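Local coordinates for alkane monooxygenase (Geobacillus thermodenitrificans, PDB 3B9O), which belongs to the luciferase-like monooxygenase family and holds flavin mononucleotide in a barrel of the TIM type, at residues A[12-17]-A[77-83]; A[59-64]-A[139-143]; A[135-139]-A[157-161]. All coordinates share one frame; numbering follows the deposited sequence.

Interaction 1 (A[12-17]-A[77-83])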
loop_
_atom_site.group_PDB
_atom_site.type_symbol
_atom_site.label_atom_id
_atom_site.label_comp_id
_atom_site.label_asym_id
_atom_site.label_seq_id
_atom_site.Cartn_x
_atom_site.Cartn_y
_atom_site.Cartn_z
ATOM N N MET A 12 2.016 -9.156 0.899
ATOM C CA MET A 12 1.273 -9.492 -0.307
ATOM C C MET A 12 0.808 -10.938 -0.167
ATOM O O MET A 12 1.558 -11.795 0.330
ATOM C CB MET A 12 2.141 -9.331 -1.589
ATOM C CG MET A 12 1.333 -9.443 -2.914
ATOM S SD MET A 12 2.325 -8.894 -4.325
ATOM C CE MET A 12 1.407 -9.645 -5.656
ATOM N N ASN A 13 -0.404 -11.202 -0.678
ATOM C CA ASN A 13 -1.027 -12.519 -0.597
ATOM C C ASN A 13 -0.421 -13.443 -1.702
ATOM O O ASN A 13 -1.109 -13.834 -2.652
ATOM C CB ASN A 13 -2.546 -12.376 -0.780
ATOM C CG ASN A 13 -3.313 -13.576 -0.307
ATOM O OD1 ASN A 13 -4.555 -13.558 -0.296
ATOM N ND2 ASN A 13 -2.592 -14.623 0.146
ATOM N N CYS A 14 0.855 -13.774 -1.557
ATOM C CA CYS A 14 1.566 -14.613 -2.532
ATOM C C CYS A 14 2.792 -15.177 -1.860
ATOM O O CYS A 14 3.001 -14.937 -0.681
ATOM C CB CYS A 14 1.966 -13.821 -3.789
ATOM S SG CYS A 14 3.189 -12.457 -3.523
ATOM N N VAL A 15 3.643 -15.847 -2.631
ATOM C CA VAL A 15 4.863 -16.433 -2.079
ATOM C C VAL A 15 6.018 -15.431 -2.123
ATOM O O VAL A 15 6.449 -14.942 -1.051
ATOM C CB VAL A 15 5.232 -17.775 -2.783
ATOM C CG1 VAL A 15 6.578 -18.335 -2.264
ATOM C CG2 VAL A 15 4.067 -18.771 -2.682
ATOM N N GLY A 16 6.514 -15.117 -3.322
ATOM C CA GLY A 16 7.653 -14.200 -3.464
ATOM C C GLY A 16 7.111 -12.824 -3.764
ATOM O O GLY A 16 6.532 -12.604 -4.819
ATOM N N HIS A 17 7.292 -11.902 -2.814
ATOM C CA HIS A 17 6.822 -10.525 -2.938
ATOM C C HIS A 17 7.962 -9.573 -3.420
ATOM O O HIS A 17 7.998 -9.185 -4.588
ATOM C CB HIS A 17 6.219 -10.074 -1.601
ATOM C CG HIS A 17 5.693 -8.664 -1.602
ATOM N ND1 HIS A 17 5.377 -7.997 -0.432
ATOM C CD2 HIS A 17 5.394 -7.811 -2.614
ATOM C CE1 HIS A 17 4.924 -6.786 -0.729
ATOM N NE2 HIS A 17 4.938 -6.645 -2.042
ATOM N N ALA A 77 8.538 -18.189 -8.069
ATOM C CA ALA A 77 7.350 -17.687 -7.329
ATOM C C ALA A 77 7.268 -16.139 -7.197
ATOM O O ALA A 77 6.887 -15.587 -6.134
ATOM C CB ALA A 77 7.244 -18.374 -5.971
ATOM N N VAL A 78 7.605 -15.465 -8.284
ATOM C CA VAL A 78 7.619 -13.994 -8.351
ATOM C C VAL A 78 6.185 -13.459 -8.532
ATOM O O VAL A 78 5.738 -13.195 -9.645
ATOM C CB VAL A 78 8.623 -13.483 -9.469
ATOM C CG1 VAL A 78 8.506 -11.942 -9.676
ATOM C CG2 VAL A 78 10.059 -13.882 -9.116
ATOM N N GLN A 79 5.443 -13.369 -7.415
ATOM C CA GLN A 79 4.082 -12.811 -7.408
ATOM C C GLN A 79 3.068 -13.651 -8.193
ATOM O O GLN A 79 2.002 -13.181 -8.529
ATOM C CB GLN A 79 4.085 -11.334 -7.827
ATOM C CG GLN A 79 4.687 -10.479 -6.688
ATOM C CD GLN A 79 4.784 -8.982 -6.951
ATOM O OE1 GLN A 79 3.911 -8.377 -7.576
ATOM N NE2 GLN A 79 5.850 -8.372 -6.439
ATOM N N ILE A 80 3.451 -14.904 -8.470
ATOM C CA ILE A 80 2.571 -15.954 -9.011
ATOM C C ILE A 80 3.032 -17.264 -8.316
ATOM O O ILE A 80 4.219 -17.521 -8.196
ATOM C CB ILE A 80 2.579 -15.998 -10.587
ATOM C CG1 ILE A 80 1.426 -16.901 -11.114
ATOM C CG2 ILE A 80 4.006 -16.373 -11.131
ATOM C CD1 ILE A 80 1.166 -16.872 -12.616
ATOM N N PRO A 81 2.108 -18.001 -7.702
ATOM C CA PRO A 81 0.674 -17.727 -7.560
ATOM C C PRO A 81 0.422 -16.465 -6.683
ATOM O O PRO A 81 1.303 -16.064 -5.885
ATOM C CB PRO A 81 0.169 -18.974 -6.853
ATOM C CG PRO A 81 1.379 -19.414 -6.006
ATOM C CD PRO A 81 2.508 -19.216 -6.965
ATOM N N VAL A 82 -0.748 -15.848 -6.871
ATOM C CA VAL A 82 -1.196 -14.703 -6.066
ATOM C C VAL A 82 -2.683 -14.872 -5.753
ATOM O O VAL A 82 -3.470 -15.109 -6.666
ATOM C CB VAL A 82 -1.345 -13.375 -6.829
ATOM C CG1 VAL A 82 -1.135 -12.109 -5.971
ATOM C CG2 VAL A 82 -1.011 -13.402 -8.323
ATOM N N ASN A 83 -3.054 -14.703 -4.494
ATOM C CA ASN A 83 -4.452 -14.744 -4.085
ATOM C C ASN A 83 -4.978 -13.344 -3.837
ATOM O O ASN A 83 -4.204 -12.396 -3.706
ATOM C CB ASN A 83 -4.619 -15.621 -2.811
ATOM C CG ASN A 83 -4.538 -17.150 -3.110
ATOM O OD1 ASN A 83 -4.632 -18.001 -2.195
ATOM N ND2 ASN A 83 -4.400 -17.490 -4.379
HETATM O O HOH W 1 3.855 -16.065 -5.386
#
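The carbonyl oxygen of Ala77 is gripped by three groups. Gly16 N makes a weak, bent bond to Ala77 O at 2.9 Å. Gln79 N reaches the same oxygen, also weakly, from within its own loop. Water 1 donates the third bond. This water also donates to Pro81 O and accepts from Val15 N at 2.8 Å, so one molecule ties together three backbone groups of the two loops. Gln79 N also donates to Gly16 O at 2.9 Å. Segment 12-17 follows strand 6-12 of the parallel barrel. Segment 77-83 leaves helix 71-75 through Ala77, which closes a Schellman motif. The side chain of Gln79 then runs extended (chi2 179°) toward His17 and Met12. Its NE2 donates to His17 O at 2.9 Å, with that oxygen close to the amide plane. Its OE1 is taken by Tyr63 OH. Met12 crosses Gln79 at about a right angle, with SD 3.6 Å from Gln79 CD. The methyl CE of Met12 goes on to touch Val82 CG1, also at 3.6 Å. At the other end Asn83 N donates an almost straight bond to Asn13 O (2.8 Å, 166°). Val15 CG1 packs on Ala77 CB at 3.8 Å.

Interaction 2 (A[59-64]-A[139-143]); sequences VVGIYD and LPSAD
The ring of Tyr63 carries both methyl groups of Leu139 on one face. CD1 of Leu139 stands 4.2 Å from the centroid of the Tyr63 ring, 27° off the normal, a CH-pi contact. CD2 of the same leucine lies over the ring centre on that face. The ring of His311 meets the Tyr63 ring steeply, with planes at about 80°, and the phenol OH has Gln79 as its partner. The contact belongs to the loops at the C-terminal ends of the strands in a TIM barrel. Segment 59-64 follows strand 53-57, and segment 139-143 is Leu139 and the first turn of helix 140-145. Leu139 is the main apolar piece between them. With CG anti to the carbonyl carbon (chi1 -67°), it turns CD1 to Val59 and Tyr63 and CD2 to Ile62 O. CD1 of Leu139 reaches Val59 CG1 at 3.9 Å, while CB of Leu139 comes up to Gly61 CA. Further along, Ala142 CB fills in beside Val60 CG2.

The polar part is built round Ser141 and two waters. Ile62 N donates a weak, bent bond to Ser141 OG at 3.0 Å. Water 2 donates to Val60 O and is also bonded to Ser141 OG, at 2.8 Å from that hydroxyl. Near the start of the helix, Ser141 N donates to water 3 at 2.9 Å. Water 3 in turn donates to Ile62 O and to the carboxylate of Asp64. Of the two carboxylate oxygens, OD1 takes the water at 2.9 Å, whereas OD2 lies 3.8 Å from Ser141 CB.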
loop_
_atom_site.group_PDB
_atom_site.type_symbol
_atom_site.label_atom_id
_atom_site.label_comp_id
_atom_site.label_asym_id
_atom_site.label_seq_id
_atom_site.Cartn_x
_atom_site.Cartn_y
_atom_site.Cartn_z
ATOM N N VAL A 59 -1.234 -7.657 -7.478
ATOM C CA VAL A 59 -1.180 -7.564 -8.949
ATOM C C VAL A 59 -2.214 -8.556 -9.481
ATOM O O VAL A 59 -2.459 -9.611 -8.862
ATOM C CB VAL A 59 0.246 -7.949 -9.558
ATOM C CG1 VAL A 59 1.356 -6.990 -9.115
ATOM C CG2 VAL A 59 0.609 -9.444 -9.295
ATOM N N VAL A 60 -2.821 -8.211 -10.604
ATOM C CA VAL A 60 -3.673 -9.129 -11.351
ATOM C C VAL A 60 -3.011 -9.496 -12.696
ATOM O O VAL A 60 -3.587 -10.237 -13.499
ATOM C CB VAL A 60 -5.121 -8.580 -11.578
ATOM C CG1 VAL A 60 -5.981 -8.727 -10.298
ATOM C CG2 VAL A 60 -5.122 -7.129 -12.071
ATOM N N GLY A 61 -1.815 -8.943 -12.918
ATOM C CA GLY A 61 -0.981 -9.261 -14.072
ATOM C C GLY A 61 0.119 -10.209 -13.656
ATOM O O GLY A 61 0.292 -10.528 -12.464
ATOM N N ILE A 62 0.882 -10.646 -14.651
ATOM C CA ILE A 62 1.908 -11.657 -14.493
ATOM C C ILE A 62 3.185 -11.044 -15.006
ATOM O O ILE A 62 3.168 -10.270 -15.961
ATOM C CB ILE A 62 1.536 -12.978 -15.262
ATOM C CG1 ILE A 62 0.250 -13.588 -14.654
ATOM C CG2 ILE A 62 2.712 -13.986 -15.256
ATOM C CD1 ILE A 62 -0.469 -14.720 -15.503
ATOM N N TYR A 63 4.264 -11.372 -14.321
ATOM C CA TYR A 63 5.604 -10.917 -14.618
ATOM C C TYR A 63 6.198 -11.759 -15.758
ATOM O O TYR A 63 6.912 -12.713 -15.512
ATOM C CB TYR A 63 6.452 -11.027 -13.357
ATOM C CG TYR A 63 6.121 -9.927 -12.380
ATOM C CD1 TYR A 63 6.902 -8.768 -12.314
ATOM C CD2 TYR A 63 5.010 -10.025 -11.541
ATOM C CE1 TYR A 63 6.592 -7.738 -11.432
ATOM C CE2 TYR A 63 4.691 -8.997 -10.652
ATOM C CZ TYR A 63 5.471 -7.859 -10.618
ATOM O OH TYR A 63 5.179 -6.864 -9.743
ATOM N N ASP A 64 5.866 -11.381 -16.982
ATOM C CA ASP A 64 6.210 -12.191 -18.167
ATOM C C ASP A 64 7.036 -11.356 -19.136
ATOM O O ASP A 64 6.995 -11.587 -20.337
ATOM C CB ASP A 64 4.938 -12.731 -18.853
ATOM C CG ASP A 64 4.002 -11.629 -19.311
ATOM O OD1 ASP A 64 4.383 -10.437 -19.228
ATOM O OD2 ASP A 64 2.865 -11.945 -19.740
ATOM N N LEU A 139 0.999 -4.234 -15.933
ATOM C CA LEU A 139 1.348 -5.584 -16.387
ATOM C C LEU A 139 0.365 -6.030 -17.470
ATOM O O LEU A 139 -0.810 -6.262 -17.173
ATOM C CB LEU A 139 1.398 -6.563 -15.208
ATOM C CG LEU A 139 2.502 -6.383 -14.143
ATOM C CD1 LEU A 139 2.199 -7.204 -12.899
ATOM C CD2 LEU A 139 3.877 -6.733 -14.655
ATOM N N PRO A 140 0.839 -6.119 -18.741
ATOM C CA PRO A 140 -0.022 -6.359 -19.923
ATOM C C PRO A 140 -0.911 -7.612 -19.926
ATOM O O PRO A 140 -1.940 -7.595 -20.610
ATOM C CB PRO A 140 0.976 -6.411 -21.104
ATOM C CG PRO A 140 2.321 -6.668 -20.464
ATOM C CD PRO A 140 2.253 -5.946 -19.136
ATOM N N SER A 141 -0.550 -8.670 -19.195
ATOM C CA SER A 141 -1.398 -9.867 -19.177
ATOM C C SER A 141 -2.743 -9.635 -18.484
ATOM O O SER A 141 -3.733 -10.293 -18.833
ATOM C CB SER A 141 -0.688 -11.080 -18.577
ATOM O OG SER A 141 -0.739 -11.084 -17.155
ATOM N N ALA A 142 -2.790 -8.685 -17.543
ATOM C CA ALA A 142 -4.069 -8.289 -16.945
ATOM C C ALA A 142 -5.041 -7.704 -18.018
ATOM O O ALA A 142 -6.216 -8.083 -18.095
ATOM C CB ALA A 142 -3.847 -7.321 -15.784
ATOM N N ASP A 143 -4.547 -6.822 -18.884
ATOM C CA ASP A 143 -5.427 -6.250 -19.904
ATOM C C ASP A 143 -5.974 -7.293 -20.881
ATOM O O ASP A 143 -7.133 -7.170 -21.331
ATOM C CB ASP A 143 -4.740 -5.108 -20.646
ATOM C CG ASP A 143 -4.322 -4.016 -19.716
ATOM O OD1 ASP A 143 -4.957 -2.955 -19.711
ATOM O OD2 ASP A 143 -3.394 -4.241 -18.924
HETATM O O HOH W 2 -3.016 -11.943 -15.713
HETATM O O HOH W 3 2.085 -9.222 -17.999
#

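Interaction 3 (A[135-139]-A[157-161]); sequences VTSHL and RYDLA. With FMN (flavin mononucleotide), chain C.
Arg157 runs alongside Thr136 and Ser137 and touches both. Its CB packs on Thr136 CG2 at 3.8 Å. From CG to NE the chain is extended (chi2 169°), which carries the guanidinium past Thr136 toward Ser137. CD passes 3.8 Å from Ser137 O. NE bonds Leu152 O. At the tip, NH1 makes a weak bond to Ser137 O at 2.9 Å, and NH2 forms a salt bridge with Asp143 OD1. All three guanidinium nitrogens thus have a partner, and the salt bridge to Asp143 is the strongest of these ties.

Tyr158, the next residue, meets the same methyl of Thr136 with its ring face. The methyl CG2 of Thr136 sits almost squarely over the ring of Tyr158, 3.8 Å from its centroid and 8° off the normal, as a CH-pi contact. The hydroxyl of Tyr158 donates to the phosphate oxygen O2P of FMN at 2.6 Å. Water 4 donates to the same hydroxyl, accepts from Thr136 N and also bonds FMN O2'. Ser137 N donates to FMN O3' at 3.1 Å, and His138 ND1 adds a weak bond to that oxygen. Both segments therefore line the flavin pocket along the ribityl chain and the phosphate.

Segment 135-139 is the end of strand 130-135 of the barrel and the loop after it, and Val135 is still paired with Thr107 beyond strand 100-106. Helix 154-174 lies against this loop through Arg157 and Tyr158. Arg232 of helix 231-240 pairs with Asp159, and Phe236 packs on Tyr158 and Ala161.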
loop_
_atom_site.group_PDB
_atom_site.type_symbol
_atom_site.label_atom_id
_atom_site.label_comp_id
_atom_site.label_asym_id
_atom_site.label_seq_id
_atom_site.Cartn_x
_atom_site.Cartn_y
_atom_site.Cartn_z
ATOM N N VAL A 135 -4.204 2.266 -7.387
ATOM C CA VAL A 135 -3.150 1.889 -8.302
ATOM C C VAL A 135 -3.743 1.863 -9.738
ATOM O O VAL A 135 -4.959 1.736 -9.891
ATOM C CB VAL A 135 -2.625 0.504 -7.809
ATOM C CG1 VAL A 135 -2.482 -0.494 -8.903
ATOM C CG2 VAL A 135 -1.402 0.683 -6.906
ATOM N N THR A 136 -2.898 2.037 -10.759
ATOM C CA THR A 136 -3.308 1.834 -12.162
ATOM C C THR A 136 -2.831 0.520 -12.807
ATOM O O THR A 136 -3.405 0.104 -13.799
ATOM C CB THR A 136 -2.837 2.975 -13.106
ATOM O OG1 THR A 136 -1.450 3.216 -12.879
ATOM C CG2 THR A 136 -3.612 4.271 -12.847
ATOM N N SER A 137 -1.777 -0.131 -12.322
ATOM C CA SER A 137 -1.372 -1.419 -12.979
ATOM C C SER A 137 -0.584 -1.231 -14.295
ATOM O O SER A 137 -0.881 -0.346 -15.108
ATOM C CB SER A 137 -2.585 -2.315 -13.293
ATOM O OG SER A 137 -3.314 -2.667 -12.110
ATOM N N HIS A 138 0.399 -2.088 -14.519
ATOM C CA HIS A 138 1.346 -1.861 -15.602
ATOM C C HIS A 138 1.756 -3.171 -16.222
ATOM O O HIS A 138 2.789 -3.220 -16.903
ATOM C CB HIS A 138 2.605 -1.191 -15.035
ATOM C CG HIS A 138 3.065 -1.803 -13.752
ATOM N ND1 HIS A 138 2.832 -1.222 -12.524
ATOM C CD2 HIS A 138 3.701 -2.971 -13.501
ATOM C CE1 HIS A 138 3.335 -1.988 -11.574
ATOM N NE2 HIS A 138 3.869 -3.058 -12.141
ATOM N N LEU A 139 0.999 -4.234 -15.933
ATOM C CA LEU A 139 1.348 -5.584 -16.387
ATOM C C LEU A 139 0.365 -6.030 -17.470
ATOM O O LEU A 139 -0.810 -6.262 -17.173
ATOM C CB LEU A 139 1.398 -6.563 -15.208
ATOM C CG LEU A 139 2.502 -6.383 -14.143
ATOM C CD1 LEU A 139 2.199 -7.204 -12.899
ATOM C CD2 LEU A 139 3.877 -6.733 -14.655
ATOM N N ARG A 157 -4.529 5.898 -18.095
ATOM C CA ARG A 157 -4.943 5.084 -16.948
ATOM C C ARG A 157 -5.216 5.922 -15.690
ATOM O O ARG A 157 -6.127 5.596 -14.934
ATOM C CB ARG A 157 -3.889 4.014 -16.645
ATOM C CG ARG A 157 -3.921 2.884 -17.668
ATOM C CD ARG A 157 -2.739 1.956 -17.561
ATOM N NE ARG A 157 -2.865 0.993 -18.631
ATOM C CZ ARG A 157 -2.917 -0.325 -18.483
ATOM N NH1 ARG A 157 -2.789 -0.893 -17.288
ATOM N NH2 ARG A 157 -3.057 -1.077 -19.556
ATOM N N TYR A 158 -4.437 6.986 -15.478
ATOM C CA TYR A 158 -4.646 7.901 -14.346
ATOM C C TYR A 158 -5.876 8.803 -14.500
ATOM O O TYR A 158 -6.535 9.130 -13.511
ATOM C CB TYR A 158 -3.392 8.744 -14.060
ATOM C CG TYR A 158 -2.364 8.019 -13.218
ATOM C CD1 TYR A 158 -1.209 7.490 -13.783
ATOM C CD2 TYR A 158 -2.568 7.836 -11.855
ATOM C CE1 TYR A 158 -0.264 6.803 -12.986
ATOM C CE2 TYR A 158 -1.642 7.146 -11.050
ATOM C CZ TYR A 158 -0.495 6.632 -11.609
ATOM O OH TYR A 158 0.416 5.958 -10.793
ATOM N N ASP A 159 -6.199 9.194 -15.729
ATOM C CA ASP A 159 -7.451 9.898 -15.974
ATOM C C ASP A 159 -8.665 9.010 -15.646
ATOM O O ASP A 159 -9.655 9.480 -15.089
ATOM C CB ASP A 159 -7.528 10.348 -17.432
ATOM C CG ASP A 159 -6.414 11.343 -17.807
ATOM O OD1 ASP A 159 -5.981 12.140 -16.962
ATOM O OD2 ASP A 159 -6.007 11.318 -18.968
ATOM N N LEU A 160 -8.587 7.739 -16.032
ATOM C CA LEU A 160 -9.604 6.755 -15.689
ATOM C C LEU A 160 -9.723 6.616 -14.152
ATOM O O LEU A 160 -10.834 6.631 -13.588
ATOM C CB LEU A 160 -9.269 5.410 -16.363
ATOM C CG LEU A 160 -10.026 4.175 -15.861
ATOM C CD1 LEU A 160 -11.530 4.320 -16.068
ATOM C CD2 LEU A 160 -9.523 2.943 -16.564
ATOM N N ALA A 161 -8.573 6.517 -13.484
ATOM C CA ALA A 161 -8.544 6.517 -12.036
ATOM C C ALA A 161 -9.214 7.761 -11.407
ATOM O O ALA A 161 -9.922 7.638 -10.391
ATOM C CB ALA A 161 -7.110 6.352 -11.556
HETATM N N1 FMN C . 1.692 -1.448 -8.572
HETATM C C2 FMN C . 0.853 -2.498 -8.415
HETATM O O2 FMN C . 0.196 -2.893 -9.423
HETATM N N3 FMN C . 0.755 -3.079 -7.175
HETATM C C4 FMN C . 1.476 -2.616 -6.104
HETATM O O4 FMN C . 1.363 -3.154 -4.983
HETATM C C4A FMN C . 2.340 -1.521 -6.262
HETATM N N5 FMN C . 3.084 -1.004 -5.238
HETATM C C5A FMN C . 3.923 0.057 -5.464
HETATM C C6 FMN C . 4.712 0.610 -4.436
HETATM C C7 FMN C . 5.558 1.708 -4.686
HETATM C C7M FMN C . 6.416 2.311 -3.594
HETATM C C8 FMN C . 5.613 2.262 -5.957
HETATM C C8M FMN C . 6.520 3.438 -6.239
HETATM C C9 FMN C . 4.838 1.722 -6.990
HETATM C C9A FMN C . 3.994 0.621 -6.756
HETATM N N10 FMN C . 3.244 0.100 -7.761
HETATM C C10 FMN C . 2.433 -0.955 -7.538
HETATM C "C1'" FMN C . 3.283 0.661 -9.129
HETATM C "C2'" FMN C . 2.101 1.625 -9.327
HETATM O "O2'" FMN C . 1.270 1.662 -8.166
HETATM C "C3'" FMN C . 1.201 1.331 -10.539
HETATM O "O3'" FMN C . 0.822 -0.059 -10.642
HETATM C "C4'" FMN C . 1.740 1.933 -11.855
HETATM O "O4'" FMN C . 1.811 0.958 -12.900
HETATM C "C5'" FMN C . 3.111 2.607 -11.740
HETATM O "O5'" FMN C . 2.824 3.967 -11.441
HETATM P P FMN C . 3.757 5.189 -11.907
HETATM O O1P FMN C . 4.184 4.829 -13.321
HETATM O O2P FMN C . 2.834 6.365 -11.784
HETATM O O3P FMN C . 4.956 5.186 -10.977
HETATM O O HOH W 4 -0.571 3.526 -9.931
#

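Each contact has one segment at or just after the end of a barrel strand (12-17, 59-64, 135-139). Interactions 2 and 3 are buried, while interaction 1 is partly buried. Interaction 1 is loop on loop and rests chiefly on backbone hydrogen bonds. Interaction 2 mixes apolar packing with water bridges. Interaction 3 sets a helix against a loop and meets FMN directly. Interactions 2 and 3 share Leu139 and are joined by the salt bridge between Asp143 and Arg157. Gln79 and Tyr63 join interactions 1 and 2. Interactions 1 and 3 do not touch, with centres about 21 Å apart.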